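PDB 1IQ0: arginyl-trna synthetase from Thermus thermophilus, which probably catalyses the ATP-dependent attachment of L-arginine to its cognate tRNA(Arg), releasing AMP and diphosphate, as a monomeric class I aminoacyl-tRNA synthetase. Local coordinates for residues N217-L221 / P323-P327; R233-W239 / Y329-S335; R213-N217 / W239-R245; V112-L118 / Q223-M227; V107-S111 / N125-D130. All coordinates share one frame. Residues are numbered along the deposited sequence.

How the interactions relate
Four of the five contacts touch one another around helix 213-229 and strand 236-239; interaction 5 reaches the group through Tyr-234, Arg-233, Leu-118 and Met-227. Interactions 1, 3 and 4 all use helix 213-229, at successive levels. Interaction 1 is a surface contact, one tyrosine hydroxyl and a water against the helix; interaction 3, partly buried, relies on charge and a cation-pi stack; interaction 4 is buried and satisfies backbone carbonyls of the predicted HIGH-region loop with a glutamine amide. Interaction 2 is a buried parallel strand pairing. Interaction 5, nearest the centre of the chain (about 7 Å, centre to centre), is close packing of the turn after strand 104-108 on helix 120-138. Trp-239 is common to interactions 2 and 3, Asn-217 to 1 and 3.

Interaction 1. Residues N217-L221 / P323-P327; sequences NRILL and PYENP
Residues 217-221 form one turn inside helix 213-229, with Leu-221 N bonded to Asn-217 O at 2.9 Å. Residues 323-326 leave strand 320-323 extended but irregular, and the chain bends at Pro-327 (phi/psi -90/5); the backbones come closest at Leu-221 and Asn-326, CA to CA 7.0 Å. Tyr-324 (chi1 t, 179°) bridges this gap, its CA-to-CB bond directed at the helix. Polar contacts centre on its hydroxyl: Asn-217, also chi1 t, donates from ND2 to Tyr-324 OH at 2.7 Å, the amide nitrogen lying at the ring edge near the ring plane. Water 1 adds a second link, donating to Asn-217 OD1 at 3.0 Å and to Glu-325 O at 2.7 Å. Two leucine methyls pack against the phenol end: Leu-221 (m, t) CD2 lies 3.9 Å and Leu-220 (t, p) CD2 4.3 Å from Tyr-324 CZ, and Leu-221 CD2 also reaches Asn-326 CB at 4.0 Å. Within the loop, Asn-326 (chi1 p) donates from ND2 to Tyr-324 O at 2.9 Å, while its OD1 accepts from the backbone amides of Tyr-328 and Tyr-329. The small interface, 180 Å² in total, is a tyrosine-mediated surface contact between a catalytic-domain helix and the loop joining antiparallel neighbours 320-323 and 333-335 of the mixed sheet.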
# COMPACT_ATOMS: atom_id res chain seq x y z
N ASN A 217 -5.45 14.86 21.75
CA ASN A 217 -4.70 13.62 21.92
C ASN A 217 -5.58 12.48 22.45
O ASN A 217 -5.39 11.33 22.07
CB ASN A 217 -3.52 13.84 22.85
CG ASN A 217 -2.51 12.70 22.80
OD1 ASN A 217 -2.15 12.13 23.83
ND2 ASN A 217 -2.06 12.37 21.60
N ARG A 218 -6.54 12.81 23.32
CA ARG A 218 -7.44 11.79 23.88
C ARG A 218 -8.21 11.10 22.77
O ARG A 218 -8.39 9.89 22.79
CB ARG A 218 -8.44 12.39 24.87
CG ARG A 218 -7.83 12.91 26.15
CD ARG A 218 -8.92 13.30 27.16
NE ARG A 218 -9.69 12.14 27.61
CZ ARG A 218 -10.64 12.19 28.55
NH1 ARG A 218 -10.94 13.34 29.14
NH2 ARG A 218 -11.28 11.08 28.90
N ILE A 219 -8.68 11.89 21.81
CA ILE A 219 -9.43 11.35 20.69
C ILE A 219 -8.50 10.52 19.81
O ILE A 219 -8.85 9.41 19.41
CB ILE A 219 -10.07 12.47 19.86
CG1 ILE A 219 -11.02 13.29 20.76
CG2 ILE A 219 -10.83 11.89 18.67
CD1 ILE A 219 -11.77 14.39 20.02
N LEU A 220 -7.30 11.05 19.53
CA LEU A 220 -6.33 10.35 18.70
C LEU A 220 -5.93 8.98 19.26
O LEU A 220 -5.79 8.01 18.51
CB LEU A 220 -5.06 11.20 18.50
CG LEU A 220 -3.90 10.47 17.79
CD1 LEU A 220 -4.33 10.02 16.40
CD2 LEU A 220 -2.68 11.38 17.71
N LEU A 221 -5.75 8.88 20.57
CA LEU A 221 -5.38 7.61 21.18
C LEU A 221 -6.44 6.53 20.89
O LEU A 221 -6.09 5.39 20.61
CB LEU A 221 -5.17 7.77 22.69
CG LEU A 221 -3.84 8.46 23.05
CD1 LEU A 221 -3.76 8.72 24.56
CD2 LEU A 221 -2.68 7.57 22.61
N PRO A 323 9.58 10.25 22.01
CA PRO A 323 8.72 9.07 22.02
C PRO A 323 7.26 9.44 22.25
O PRO A 323 6.96 10.33 23.04
CB PRO A 323 9.28 8.24 23.18
CG PRO A 323 10.74 8.64 23.22
CD PRO A 323 10.65 10.14 23.02
N TYR A 324 6.35 8.77 21.56
CA TYR A 324 4.93 9.04 21.71
C TYR A 324 4.34 8.01 22.66
O TYR A 324 4.37 6.81 22.38
CB TYR A 324 4.21 8.96 20.37
CG TYR A 324 2.72 9.21 20.48
CD1 TYR A 324 2.22 10.44 20.91
CD2 TYR A 324 1.79 8.21 20.15
CE1 TYR A 324 0.86 10.68 21.00
CE2 TYR A 324 0.43 8.43 20.24
CZ TYR A 324 -0.04 9.67 20.67
OH TYR A 324 -1.39 9.90 20.76
N GLU A 325 3.82 8.49 23.79
CA GLU A 325 3.22 7.62 24.78
C GLU A 325 1.92 7.04 24.24
O GLU A 325 0.97 7.77 23.96
CB GLU A 325 2.96 8.39 26.08
CG GLU A 325 2.41 7.53 27.20
CD GLU A 325 2.18 8.30 28.49
OE1 GLU A 325 1.38 9.27 28.48
OE2 GLU A 325 2.81 7.95 29.51
N ASN A 326 1.88 5.72 24.09
CA ASN A 326 0.70 5.03 23.58
C ASN A 326 0.87 3.54 23.86
O ASN A 326 2.00 3.06 23.98
CB ASN A 326 0.55 5.26 22.08
CG ASN A 326 1.48 4.38 21.27
OD1 ASN A 326 1.08 3.34 20.76
ND2 ASN A 326 2.74 4.80 21.15
N PRO A 327 -0.23 2.80 23.97
CA PRO A 327 -0.13 1.37 24.24
C PRO A 327 -0.04 0.45 23.03
O PRO A 327 -0.01 -0.77 23.20
CB PRO A 327 -1.39 1.09 25.06
CG PRO A 327 -2.39 1.97 24.36
CD PRO A 327 -1.62 3.27 24.16
O HOH W 1 0.04 10.23 24.39

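Interaction 2. Residues R233-W239 / Y329-S335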
# COMPACT_ATOMS: atom_id res chain seq x y z
N ARG A 233 1.05 -0.02 10.52
CA ARG A 233 2.25 0.35 11.28
C ARG A 233 2.62 1.82 11.07
O ARG A 233 2.42 2.36 9.99
CB ARG A 233 3.44 -0.52 10.86
CG ARG A 233 3.09 -1.96 10.49
CD ARG A 233 4.32 -2.82 10.19
NE ARG A 233 5.33 -2.13 9.37
CZ ARG A 233 5.08 -1.53 8.21
NH1 ARG A 233 3.85 -1.51 7.72
NH2 ARG A 233 6.06 -0.93 7.55
N TYR A 234 3.15 2.47 12.11
CA TYR A 234 3.54 3.87 11.99
C TYR A 234 4.87 4.15 12.66
O TYR A 234 5.17 3.60 13.73
CB TYR A 234 2.49 4.80 12.63
CG TYR A 234 1.09 4.62 12.10
CD1 TYR A 234 0.24 3.67 12.65
CD2 TYR A 234 0.63 5.39 11.03
CE1 TYR A 234 -1.05 3.49 12.15
CE2 TYR A 234 -0.66 5.21 10.52
CZ TYR A 234 -1.49 4.25 11.09
OH TYR A 234 -2.74 4.05 10.58
N ASP A 235 5.67 5.01 12.04
CA ASP A 235 6.96 5.38 12.61
C ASP A 235 6.90 6.79 13.21
O ASP A 235 7.42 7.04 14.30
CB ASP A 235 8.05 5.35 11.55
CG ASP A 235 8.28 3.97 10.99
OD1 ASP A 235 7.88 3.73 9.82
OD2 ASP A 235 8.84 3.12 11.71
N LEU A 236 6.26 7.70 12.48
CA LEU A 236 6.19 9.09 12.92
C LEU A 236 4.80 9.70 12.95
O LEU A 236 3.92 9.35 12.17
CB LEU A 236 7.06 9.96 12.01
CG LEU A 236 8.52 9.58 11.77
CD1 LEU A 236 8.98 10.19 10.45
CD2 LEU A 236 9.37 10.05 12.94
N LEU A 237 4.64 10.65 13.86
CA LEU A 237 3.41 11.41 13.99
C LEU A 237 3.89 12.85 13.84
O LEU A 237 4.89 13.22 14.43
CB LEU A 237 2.81 11.23 15.38
CG LEU A 237 1.52 10.44 15.58
CD1 LEU A 237 1.55 9.12 14.85
CD2 LEU A 237 1.31 10.24 17.08
N VAL A 238 3.21 13.64 13.03
CA VAL A 238 3.56 15.04 12.88
C VAL A 238 2.29 15.84 13.12
O VAL A 238 1.29 15.66 12.42
CB VAL A 238 4.13 15.37 11.48
CG1 VAL A 238 4.24 16.87 11.33
CG2 VAL A 238 5.52 14.76 11.33
N TRP A 239 2.34 16.72 14.12
CA TRP A 239 1.21 17.56 14.49
C TRP A 239 1.26 18.94 13.83
O TRP A 239 2.31 19.59 13.78
CB TRP A 239 1.16 17.71 16.02
CG TRP A 239 0.98 16.40 16.77
CD1 TRP A 239 1.82 15.32 16.74
CD2 TRP A 239 -0.12 16.02 17.61
NE1 TRP A 239 1.31 14.30 17.50
CE2 TRP A 239 0.12 14.70 18.05
CE3 TRP A 239 -1.29 16.67 18.04
CZ2 TRP A 239 -0.77 14.01 18.89
CZ3 TRP A 239 -2.17 15.99 18.88
CH2 TRP A 239 -1.90 14.67 19.29
N TYR A 329 2.13 1.16 19.80
CA TYR A 329 3.41 1.14 19.11
C TYR A 329 4.56 1.64 19.97
O TYR A 329 4.71 2.84 20.18
CB TYR A 329 3.33 2.00 17.85
CG TYR A 329 2.12 1.69 17.00
CD1 TYR A 329 0.94 2.41 17.16
CD2 TYR A 329 2.17 0.69 16.02
CE1 TYR A 329 -0.18 2.15 16.36
CE2 TYR A 329 1.06 0.42 15.22
CZ TYR A 329 -0.11 1.15 15.39
OH TYR A 329 -1.18 0.92 14.58
N PRO A 330 5.39 0.71 20.46
CA PRO A 330 6.54 1.03 21.31
C PRO A 330 7.54 1.99 20.67
O PRO A 330 8.08 2.86 21.34
CB PRO A 330 7.15 -0.35 21.58
CG PRO A 330 5.96 -1.27 21.51
CD PRO A 330 5.24 -0.75 20.30
N GLY A 331 7.77 1.83 19.37
CA GLY A 331 8.74 2.68 18.70
C GLY A 331 8.22 3.92 17.99
O GLY A 331 8.97 4.60 17.31
N LEU A 332 6.94 4.22 18.15
CA LEU A 332 6.37 5.40 17.49
C LEU A 332 6.91 6.71 18.07
O LEU A 332 6.97 6.88 19.29
CB LEU A 332 4.84 5.35 17.59
CG LEU A 332 4.03 6.49 16.96
CD1 LEU A 332 4.40 6.65 15.49
CD2 LEU A 332 2.54 6.19 17.12
N ARG A 333 7.30 7.63 17.19
CA ARG A 333 7.81 8.93 17.62
C ARG A 333 6.90 10.05 17.10
O ARG A 333 6.36 9.98 16.00
CB ARG A 333 9.25 9.15 17.11
CG ARG A 333 10.34 8.39 17.87
CD ARG A 333 11.73 8.57 17.21
NE ARG A 333 12.34 9.89 17.39
CZ ARG A 333 12.76 10.69 16.40
NH1 ARG A 333 12.65 10.32 15.12
NH2 ARG A 333 13.35 11.85 16.68
N THR A 334 6.74 11.10 17.91
CA THR A 334 5.88 12.21 17.55
C THR A 334 6.62 13.54 17.56
O THR A 334 7.59 13.72 18.28
CB THR A 334 4.70 12.34 18.55
OG1 THR A 334 3.85 13.43 18.17
CG2 THR A 334 5.23 12.62 19.96
N SER A 335 6.16 14.48 16.73
CA SER A 335 6.74 15.81 16.75
C SER A 335 6.24 16.35 18.09
O SER A 335 5.20 15.92 18.60
CB SER A 335 6.19 16.67 15.61
OG SER A 335 4.77 16.74 15.68
O HOH W 2 10.18 6.29 14.70
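Leu-332, at the end of the type I turn 329-332, supplies the main bump: its CD1 settles into a hollow lined by Asp-235 O (3.3 Å), Tyr-234 CB (3.9 Å) and Leu-237 CD1 (3.8 Å). Beside it the edge of Tyr-234 meets the face of Tyr-329 in an offset edge-to-face pair, centroids 5.6 Å apart and planes at 85°; the hydroxyls turn to Thr-110 and Ala-232 O respectively. Beyond the turn the chains run parallel, axes 4.6 Å apart at 16°, joining strand 333-335 to strand 236-239 in the mixed sheet of the class I catalytic domain. The ladder comprises Arg-333 N to Asp-235 O (3.0 Å), Leu-237 N to Arg-333 O (2.8 Å) and Ser-335 N to Leu-237 O (2.9 Å). Leu-236 and Arg-333 project from one face, CD2 to NH1 3.9 Å, Leu-237 and Thr-334 from the other, CB to OG1 3.7 Å. Ser-335 OG, itself bonded to Asp-242, accepts Trp-239 N at 2.9 Å, while Trp-239 NE1 makes a weak bond to Thr-334 OG1 at 2.8 Å.

Interaction 3. Residues R213-N217 / W239-R245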
# COMPACT_ATOMS: atom_id res chain seq x y z
N ARG A 213 -4.17 20.71 22.88
CA ARG A 213 -3.57 19.50 22.34
C ARG A 213 -3.93 18.23 23.12
O ARG A 213 -4.25 17.20 22.51
CB ARG A 213 -2.05 19.60 22.25
CG ARG A 213 -1.51 18.40 21.46
CD ARG A 213 -0.05 18.06 21.69
NE ARG A 213 0.84 18.80 20.81
CZ ARG A 213 1.87 18.26 20.17
NH1 ARG A 213 2.16 16.97 20.30
NH2 ARG A 213 2.63 19.02 19.40
N GLU A 214 -3.89 18.29 24.45
CA GLU A 214 -4.22 17.11 25.25
C GLU A 214 -5.62 16.62 24.96
O GLU A 214 -5.85 15.42 24.84
CB GLU A 214 -4.06 17.41 26.75
CG GLU A 214 -2.66 17.86 27.12
CD GLU A 214 -1.59 17.01 26.48
OE1 GLU A 214 -1.57 15.79 26.75
OE2 GLU A 214 -0.78 17.55 25.69
N GLU A 215 -6.56 17.56 24.84
CA GLU A 215 -7.94 17.18 24.54
C GLU A 215 -8.02 16.45 23.19
O GLU A 215 -8.77 15.50 23.04
CB GLU A 215 -8.84 18.43 24.51
CG GLU A 215 -9.19 18.97 25.90
CD GLU A 215 -8.11 19.86 26.50
OE1 GLU A 215 -6.97 19.90 25.98
OE2 GLU A 215 -8.40 20.53 27.52
N VAL A 216 -7.23 16.91 22.22
CA VAL A 216 -7.21 16.28 20.90
C VAL A 216 -6.54 14.92 21.00
O VAL A 216 -7.01 13.94 20.42
CB VAL A 216 -6.42 17.15 19.88
CG1 VAL A 216 -6.18 16.35 18.59
CG2 VAL A 216 -7.19 18.43 19.56
N ASN A 217 -5.45 14.86 21.75
CA ASN A 217 -4.70 13.62 21.92
C ASN A 217 -5.58 12.48 22.45
O ASN A 217 -5.39 11.33 22.07
CB ASN A 217 -3.52 13.84 22.85
CG ASN A 217 -2.51 12.70 22.80
OD1 ASN A 217 -2.15 12.13 23.83
ND2 ASN A 217 -2.06 12.37 21.60
N TRP A 239 2.34 16.72 14.12
CA TRP A 239 1.21 17.56 14.49
C TRP A 239 1.26 18.94 13.83
O TRP A 239 2.31 19.59 13.78
CB TRP A 239 1.16 17.71 16.02
CG TRP A 239 0.98 16.40 16.77
CD1 TRP A 239 1.82 15.32 16.74
CD2 TRP A 239 -0.12 16.02 17.61
NE1 TRP A 239 1.31 14.30 17.50
CE2 TRP A 239 0.12 14.70 18.05
CE3 TRP A 239 -1.29 16.67 18.04
CZ2 TRP A 239 -0.77 14.01 18.89
CZ3 TRP A 239 -2.17 15.99 18.88
CH2 TRP A 239 -1.90 14.67 19.29
N GLU A 240 0.11 19.39 13.34
CA GLU A 240 0.01 20.70 12.72
C GLU A 240 0.55 21.81 13.64
O GLU A 240 1.28 22.70 13.19
CB GLU A 240 -1.45 20.99 12.34
CG GLU A 240 -1.69 22.37 11.72
CD GLU A 240 -0.90 22.58 10.43
OE1 GLU A 240 -0.73 21.62 9.66
OE2 GLU A 240 -0.47 23.72 10.18
N SER A 241 0.20 21.76 14.93
CA SER A 241 0.69 22.78 15.86
C SER A 241 2.22 22.79 15.95
O SER A 241 2.82 23.84 16.18
CB SER A 241 0.08 22.60 17.26
OG SER A 241 0.33 21.32 17.80
N ASP A 242 2.86 21.63 15.79
CA ASP A 242 4.32 21.58 15.81
C ASP A 242 4.86 22.14 14.49
O ASP A 242 5.92 22.75 14.45
CB ASP A 242 4.82 20.15 16.02
CG ASP A 242 4.57 19.65 17.43
OD1 ASP A 242 4.22 18.46 17.60
OD2 ASP A 242 4.73 20.45 18.37
N ILE A 243 4.12 21.92 13.40
CA ILE A 243 4.52 22.44 12.10
C ILE A 243 4.51 23.97 12.15
O ILE A 243 5.37 24.63 11.56
CB ILE A 243 3.57 21.94 10.97
CG1 ILE A 243 3.90 20.49 10.62
CG2 ILE A 243 3.68 22.84 9.74
CD1 ILE A 243 3.04 19.89 9.49
N VAL A 244 3.55 24.53 12.88
CA VAL A 244 3.44 25.98 13.02
C VAL A 244 4.62 26.51 13.85
O VAL A 244 5.27 27.49 13.47
CB VAL A 244 2.10 26.38 13.71
CG1 VAL A 244 2.10 27.88 14.09
CG2 VAL A 244 0.93 26.10 12.75
N ARG A 245 4.91 25.86 14.98
CA ARG A 245 6.01 26.27 15.84
C ARG A 245 7.35 26.20 15.10
O ARG A 245 8.23 27.03 15.31
CB ARG A 245 6.08 25.40 17.10
CG ARG A 245 7.04 25.94 18.18
CD ARG A 245 7.11 25.05 19.43
NE ARG A 245 5.80 24.52 19.81
CZ ARG A 245 5.29 23.38 19.34
NH1 ARG A 245 5.99 22.64 18.48
NH2 ARG A 245 4.08 22.99 19.72
O HOH W 3 1.75 21.69 19.99
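A cation-pi stack coupled to a salt-bridge network joins the first turn of helix 213-229 to the start of helix 240-245. The guanidinium of Arg-213 lies flat on Trp-239, planes at 10° and centres 4.2 Å apart; its CZ is also 4.2 Å from the centroid of the five-membered ring of Trp-239, 25° off the normal. Nearer the backbone of Arg-213, its CG touches Trp-239 CZ3 at 3.6 Å, so the aliphatic part of the arginine follows the six-membered ring. Past the indole, Arg-213 NH2 forms a salt bridge with Asp-242 OD1, modelled very short at 2.5 Å; that nitrogen is crowded in the model, so its position is less certain. Asp-242 OD2 takes Arg-245 NH1, also at 2.5 Å, and the shared carboxylate offsets the like charges of Arg-213 NH2 and Arg-245 NH2, 4.2 Å apart as modelled. Trp-239, the last residue of strand 236-239, is the N-cap residue of helix 240-245, so this cluster marks a strand-to-helix junction within the class I catalytic domain. The two helix segments run at 145°, their axes 13.0 Å apart, a gap spanned by side chains. Val-216 CG1 packs on Trp-239 CZ3 at 4.0 Å, and Asn-217 ND2, which also donates to Tyr-324 OH, approaches Trp-239 CH2 at 3.3 Å, at the ring edge. Water 3 accepts from Arg-213 NH2 at 2.9 Å and donates to Ser-241 OG at 2.6 Å, a hydroxyl also hydrogen-bonded to Asp-151.

Interaction 4. Residues V112-L118 / Q223-M227; sequences VNPNKEL and QMATM
Helix residues 223-227 face an irregular loop, 112-118, which has an inverse gamma turn centred on Pro-114 (phi/psi -84/61). Gln-223 comes first and contributes most: with chi1 m and chi2 t it extends into the concave side of the loop. There NE2 donates to two backbone carbonyls, Asn-113 O at 3.0 Å and Lys-116 O at 2.9 Å, with N-H...O angles of 152° and 148°. Its OE1 accepts from water 4 at 2.8 Å, which also donates to Val-112 O at 2.7 Å, and the amide is flanked by Val-112 CG2 and Leu-118 CD2, 3.5 and 3.6 Å from Gln-223 NE2. The loop belongs to the predicted HIGH region, the class I signature, between strand 104-108 and helix 120-138. One turn further on, Thr-226 (chi1 m) meets Leu-118 through CG2 to CD1 at 4.2 Å; its OG1, bonded to Asp-406 and Lys-175 as well, accepts from water 5 at 2.6 Å, whose oxygen is 3.2 Å from the donor Leu-118 N. Met-227 (chi1 m) brings its CG to 4.4 Å from Leu-118 CD1.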
# COMPACT_ATOMS: atom_id res chain seq x y z
N VAL A 112 -6.23 11.22 9.53
CA VAL A 112 -7.62 11.66 9.55
C VAL A 112 -7.81 12.74 10.60
O VAL A 112 -7.01 12.86 11.53
CB VAL A 112 -8.57 10.49 9.89
CG1 VAL A 112 -8.40 9.36 8.88
CG2 VAL A 112 -8.28 9.97 11.29
N ASN A 113 -8.86 13.54 10.44
CA ASN A 113 -9.14 14.57 11.42
C ASN A 113 -9.31 13.87 12.76
O ASN A 113 -10.06 12.90 12.87
CB ASN A 113 -10.41 15.34 11.04
CG ASN A 113 -10.18 16.32 9.91
OD1 ASN A 113 -9.18 17.04 9.91
ND2 ASN A 113 -11.10 16.37 8.97
N PRO A 114 -8.58 14.33 13.79
CA PRO A 114 -8.69 13.71 15.11
C PRO A 114 -9.88 14.26 15.89
O PRO A 114 -9.71 14.81 16.98
CB PRO A 114 -7.35 14.05 15.76
CG PRO A 114 -7.08 15.44 15.20
CD PRO A 114 -7.48 15.31 13.74
N ASN A 115 -11.08 14.09 15.36
CA ASN A 115 -12.27 14.63 16.00
C ASN A 115 -13.43 13.65 16.21
O ASN A 115 -14.45 14.02 16.77
CB ASN A 115 -12.76 15.83 15.18
CG ASN A 115 -13.32 15.41 13.83
OD1 ASN A 115 -12.80 14.50 13.18
ND2 ASN A 115 -14.40 16.07 13.41
N LYS A 116 -13.26 12.41 15.76
CA LYS A 116 -14.30 11.37 15.90
C LYS A 116 -13.78 10.03 15.37
O LYS A 116 -12.69 9.97 14.81
CB LYS A 116 -15.58 11.78 15.16
CG LYS A 116 -15.44 11.92 13.64
CD LYS A 116 -16.69 12.59 13.07
CE LYS A 116 -16.96 12.20 11.62
NZ LYS A 116 -15.88 12.56 10.69
N GLU A 117 -14.56 8.97 15.55
CA GLU A 117 -14.14 7.63 15.11
C GLU A 117 -13.95 7.53 13.61
O GLU A 117 -14.60 8.23 12.84
CB GLU A 117 -15.16 6.57 15.57
CG GLU A 117 -16.48 6.57 14.80
CD GLU A 117 -17.42 7.70 15.21
OE1 GLU A 117 -18.44 7.89 14.51
OE2 GLU A 117 -17.16 8.38 16.22
N LEU A 118 -13.06 6.64 13.18
CA LEU A 118 -12.79 6.45 11.75
C LEU A 118 -14.00 5.82 11.07
O LEU A 118 -14.75 5.06 11.68
CB LEU A 118 -11.58 5.54 11.54
CG LEU A 118 -10.31 5.70 12.39
CD1 LEU A 118 -9.16 5.11 11.59
CD2 LEU A 118 -10.01 7.15 12.73
N GLN A 223 -8.57 6.60 18.32
CA GLN A 223 -8.57 6.32 16.89
C GLN A 223 -7.44 5.35 16.61
O GLN A 223 -7.55 4.48 15.74
CB GLN A 223 -8.29 7.59 16.08
CG GLN A 223 -9.34 8.67 16.14
CD GLN A 223 -8.93 9.86 15.32
OE1 GLN A 223 -7.81 10.34 15.45
NE2 GLN A 223 -9.82 10.33 14.45
N MET A 224 -6.34 5.50 17.34
CA MET A 224 -5.17 4.66 17.16
C MET A 224 -5.44 3.20 17.50
O MET A 224 -4.75 2.31 16.99
CB MET A 224 -4.00 5.19 17.99
CG MET A 224 -2.65 4.59 17.61
SD MET A 224 -1.27 5.62 18.17
CE MET A 224 -1.66 7.17 17.36
N ALA A 225 -6.43 2.94 18.35
CA ALA A 225 -6.77 1.56 18.70
C ALA A 225 -7.32 0.88 17.44
O ALA A 225 -7.08 -0.30 17.20
CB ALA A 225 -7.80 1.53 19.82
N THR A 226 -8.05 1.65 16.64
CA THR A 226 -8.62 1.15 15.39
C THR A 226 -7.51 0.90 14.37
O THR A 226 -7.50 -0.11 13.67
CB THR A 226 -9.63 2.16 14.81
OG1 THR A 226 -10.60 2.49 15.81
CG2 THR A 226 -10.34 1.58 13.60
N MET A 227 -6.56 1.84 14.29
CA MET A 227 -5.44 1.72 13.36
C MET A 227 -4.67 0.44 13.69
O MET A 227 -4.28 -0.32 12.80
CB MET A 227 -4.50 2.92 13.51
CG MET A 227 -5.10 4.25 13.06
SD MET A 227 -4.08 5.66 13.56
CE MET A 227 -5.34 6.98 13.67
O HOH W 4 -6.07 11.56 13.66
O HOH W 5 -12.06 4.64 15.46

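Interaction 5. Residues V107-S111 / N125-D130; sequences VEHTS and NIALGD
The chain leaves strand 104-108 extended, then turns sharply through Thr-110 (phi/psi 76/-98) and Ser-111 (44/57), against a regular helical turn at 125-130. The closest CA pairs are Thr-110 with Ile-126, 5.2 Å, and His-109 with Gly-129, 5.4 Å. His-109 takes chi1 p (67°) and chi2 68°, which lays its ring over the helix backbone: CD2 lies 3.3 Å from Gly-129 C, and Ile-126 O sits over one ring face, 4.3 Å from His-109 CE1. An ideal CB on Gly-129 would fall 2.4 Å from His-109 CG, so the missing side chain makes this approach possible. His-109 ND1 is hydrogen-bonded to Thr-110 OG1 at 2.8 Å, with either able to donate, and water 6 lies 2.9 Å from His-109 NE2 and donates to Asp-130 OD1 at 2.8 Å. Asp-130 (chi1 t) also salt-bridges Arg-443, Arg-134 and Arg-233. Thr-110 (chi1 m) places OG1 3.6 Å from Ile-126 CG1, Ile-126 having chi1 m and chi2 t; the same hydroxyl bonds Tyr-234 OH. Val-107 CG1 touches Gly-129 O at 4.0 Å. The contact packs the end of the first strand, and above all the loop that follows it, against the crossover helix in the beta-alpha-beta unit 104-108, 120-138, 141-149, characteristic of the class I synthetase nucleotide-binding fold.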
# COMPACT_ATOMS: atom_id res chain seq x y z
N VAL A 107 6.23 7.33 3.41
CA VAL A 107 4.84 7.06 3.08
C VAL A 107 3.91 7.71 4.10
O VAL A 107 4.01 7.46 5.29
CB VAL A 107 4.55 5.54 3.06
CG1 VAL A 107 3.09 5.29 2.69
CG2 VAL A 107 5.48 4.86 2.07
N GLU A 108 3.01 8.57 3.62
CA GLU A 108 2.05 9.19 4.52
C GLU A 108 0.66 8.62 4.23
O GLU A 108 0.20 8.63 3.08
CB GLU A 108 1.99 10.71 4.35
CG GLU A 108 0.85 11.32 5.21
CD GLU A 108 0.63 12.81 4.98
OE1 GLU A 108 -0.55 13.22 4.95
OE2 GLU A 108 1.60 13.57 4.84
N HIS A 109 0.01 8.11 5.26
CA HIS A 109 -1.33 7.58 5.09
C HIS A 109 -2.10 7.72 6.40
O HIS A 109 -1.52 8.09 7.42
CB HIS A 109 -1.28 6.13 4.59
CG HIS A 109 -0.72 5.14 5.56
ND1 HIS A 109 -1.36 4.80 6.74
CD2 HIS A 109 0.36 4.32 5.48
CE1 HIS A 109 -0.71 3.82 7.33
NE2 HIS A 109 0.34 3.51 6.59
N THR A 110 -3.40 7.45 6.34
CA THR A 110 -4.32 7.58 7.47
C THR A 110 -4.55 9.09 7.60
O THR A 110 -5.35 9.65 6.86
CB THR A 110 -3.72 6.98 8.77
OG1 THR A 110 -3.30 5.64 8.52
CG2 THR A 110 -4.78 6.96 9.88
N SER A 111 -3.83 9.75 8.51
CA SER A 111 -3.96 11.21 8.66
C SER A 111 -5.39 11.72 8.64
O SER A 111 -5.73 12.57 7.82
CB SER A 111 -3.19 11.91 7.53
OG SER A 111 -1.83 11.54 7.53
N ASN A 125 -7.70 3.76 2.75
CA ASN A 125 -6.51 4.60 2.91
C ASN A 125 -5.48 3.84 3.73
O ASN A 125 -4.34 3.67 3.29
CB ASN A 125 -6.89 5.91 3.63
CG ASN A 125 -5.70 6.86 3.79
OD1 ASN A 125 -5.78 8.03 3.40
ND2 ASN A 125 -4.61 6.36 4.37
N ILE A 126 -5.88 3.40 4.91
CA ILE A 126 -5.01 2.67 5.81
C ILE A 126 -4.49 1.36 5.20
O ILE A 126 -3.29 1.09 5.23
CB ILE A 126 -5.75 2.36 7.14
CG1 ILE A 126 -6.23 3.67 7.77
CG2 ILE A 126 -4.82 1.60 8.10
CD1 ILE A 126 -6.91 3.50 9.11
N ALA A 127 -5.41 0.57 4.64
CA ALA A 127 -5.04 -0.70 4.03
C ALA A 127 -4.05 -0.54 2.88
O ALA A 127 -3.04 -1.24 2.83
CB ALA A 127 -6.30 -1.43 3.53
N LEU A 128 -4.34 0.40 1.98
CA LEU A 128 -3.49 0.67 0.82
C LEU A 128 -2.11 1.20 1.23
O LEU A 128 -1.08 0.76 0.72
CB LEU A 128 -4.15 1.71 -0.08
CG LEU A 128 -4.32 1.43 -1.57
CD1 LEU A 128 -4.85 2.69 -2.24
CD2 LEU A 128 -3.00 0.99 -2.21
N GLY A 129 -2.12 2.17 2.15
CA GLY A 129 -0.88 2.77 2.61
C GLY A 129 0.03 1.80 3.34
O GLY A 129 1.24 1.74 3.06
N ASP A 130 -0.53 1.05 4.28
CA ASP A 130 0.24 0.09 5.04
C ASP A 130 0.81 -0.99 4.12
O ASP A 130 1.98 -1.37 4.24
CB ASP A 130 -0.63 -0.57 6.12
CG ASP A 130 0.12 -1.60 6.92
OD1 ASP A 130 1.06 -1.21 7.65
OD2 ASP A 130 -0.21 -2.80 6.81
O HOH W 6 1.98 1.43 7.69